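Local coordinates for acyl-CoA dehydrogenase (Thermus thermophilus, PDB 2Z1Q), which uses FAD to oxidise acyl-CoA thioesters, probably introducing a double bond between carbons 2 and 3 of the acyl chain, at the interface of chains A and B. Sequence-based numbering; all coordinates share one arbitrary frame. Chains: chain A/B, Acyl-CoA dehydrogenase.

The interface of chains A and B. Residues chain A 150-152, 180-181; chain B 289, 376.
B:Arg289 and B:Tyr376 converge on one backbone carbonyl, that of A:Pro151, where two copies of this acyl-CoA dehydrogenase meet. Both belong to the FAD pocket, so the contact links the flavin site to the neighbouring subunit's loop. The patch is part of a two-fold interface, in which the same contact recurs with the chains exchanged; since the family commonly assembles as dimers or pairs of dimers, this may well be the biological one.

B:Arg289 and B:Tyr376 both donate to the carbonyl oxygen. The guanidinium NH2 of B:Arg289 lies 2.7 Å from A:Pro151 O, in the carbonyl plane, and the bond is nearly straight. A long chain with several N-H groups in one plane suits this place: it leaves with CG anti to the backbone N (chi1 -179°), bends at chi2, then runs extended to present its edge to the loop. The phenol OH of B:Tyr376 also donates, 2.8 Å to A:Pro151 O, arriving more from the flank with a C=O...O angle of 111° and slightly tilted from the carbonyl plane. The pyrrolidine ring restricts phi and would help keep this carbonyl pointed at chain B. The neutral amide N-H of A:Gln180 can reach the phenol oxygen, NE2 making a weak 3.3 Å hydrogen bond to B:Tyr376 OH, so the hydroxyl may accept from the glutamine as it donates to the carbonyl; the bent glutamine chain crosses the tyrosine at about a right angle.

Packing adds to the polar contacts. The broad indole of A:Trp181 offers an N-H edge to the B:Tyr376 face, the planes 72° apart, with NE1 above the rim and 4.0 Å from CE2. Near the rim of one guanidinium face of B:Arg289 lies CE1 of the same tyrosine, whose flat ring thus separates indole from arginine while its tip reaches the proline loop.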
loop_
_atom_site.group_PDB
_atom_site.type_symbol
_atom_site.label_atom_id
_atom_site.label_comp_id
_atom_site.label_asym_id
_atom_site.label_seq_id
_atom_site.Cartn_x
_atom_site.Cartn_y
_atom_site.Cartn_z
ATOM N N GLU A 150 18.779 6.501 17.288
ATOM C CA GLU A 150 20.175 6.339 16.872
ATOM C C GLU A 150 20.229 5.194 15.866
ATOM O O GLU A 150 19.265 4.456 15.705
ATOM C CB GLU A 150 21.084 6.018 18.074
ATOM C CG GLU A 150 21.229 7.169 19.043
ATOM C CD GLU A 150 22.223 6.904 20.162
ATOM O OE1 GLU A 150 23.068 5.997 20.022
ATOM O OE2 GLU A 150 22.174 7.627 21.183
ATOM N N PRO A 151 21.363 5.037 15.166
ATOM C CA PRO A 151 21.488 3.962 14.181
ATOM C C PRO A 151 21.090 2.580 14.715
ATOM O O PRO A 151 20.375 1.825 14.050
ATOM C CB PRO A 151 22.959 4.028 13.796
ATOM C CG PRO A 151 23.248 5.504 13.879
ATOM C CD PRO A 151 22.568 5.884 15.176
ATOM N N GLY A 152 21.564 2.259 15.915
ATOM C CA GLY A 152 21.262 0.967 16.496
ATOM C C GLY A 152 20.196 0.996 17.575
ATOM O O GLY A 152 20.191 0.138 18.457
ATOM N N GLN A 180 20.069 9.559 14.810
ATOM C CA GLN A 180 19.543 9.157 13.506
ATOM C C GLN A 180 18.188 9.776 13.125
ATOM O O GLN A 180 17.293 9.877 13.960
ATOM C CB GLN A 180 19.389 7.637 13.466
ATOM C CG GLN A 180 19.248 7.074 12.086
ATOM C CD GLN A 180 20.567 6.993 11.384
ATOM O OE1 GLN A 180 21.285 7.987 11.265
ATOM N NE2 GLN A 180 20.910 5.797 10.917
ATOM N N TRP A 181 18.039 10.152 11.855
ATOM C CA TRP A 181 16.810 10.745 11.323
ATOM C C TRP A 181 16.261 11.906 12.152
ATOM O O TRP A 181 15.139 11.837 12.632
ATOM C CB TRP A 181 15.695 9.685 11.211
ATOM C CG TRP A 181 16.017 8.448 10.405
ATOM C CD1 TRP A 181 16.287 7.206 10.893
ATOM C CD2 TRP A 181 16.088 8.342 8.978
ATOM N NE1 TRP A 181 16.522 6.328 9.865
ATOM C CE2 TRP A 181 16.405 7.000 8.677
ATOM C CE3 TRP A 181 15.908 9.251 7.923
ATOM C CZ2 TRP A 181 16.553 6.540 7.365
ATOM C CZ3 TRP A 181 16.050 8.794 6.616
ATOM C CH2 TRP A 181 16.370 7.448 6.348
ATOM N N ARG B 289 18.962 -7.143 12.084
ATOM C CA ARG B 289 18.521 -6.074 12.968
ATOM C C ARG B 289 18.153 -6.587 14.347
ATOM O O ARG B 289 17.280 -7.438 14.492
ATOM C CB ARG B 289 17.321 -5.337 12.370
ATOM C CG ARG B 289 16.829 -4.180 13.236
ATOM C CD ARG B 289 17.898 -3.098 13.387
ATOM N NE ARG B 289 17.373 -1.895 14.028
ATOM C CZ ARG B 289 18.067 -0.775 14.219
ATOM N NH1 ARG B 289 17.499 0.265 14.809
ATOM N NH2 ARG B 289 19.333 -0.695 13.830
ATOM N N TYR B 376 14.400 2.872 8.056
ATOM C CA TYR B 376 15.279 2.604 6.934
ATOM C C TYR B 376 14.545 2.158 5.679
ATOM O O TYR B 376 15.089 2.267 4.579
ATOM C CB TYR B 376 16.326 1.568 7.326
ATOM C CG TYR B 376 17.075 1.968 8.572
ATOM C CD1 TYR B 376 16.564 1.678 9.836
ATOM C CD2 TYR B 376 18.273 2.679 8.490
ATOM C CE1 TYR B 376 17.227 2.088 10.994
ATOM C CE2 TYR B 376 18.942 3.095 9.635
ATOM C CZ TYR B 376 18.416 2.798 10.884
ATOM O OH TYR B 376 19.075 3.239 12.011
#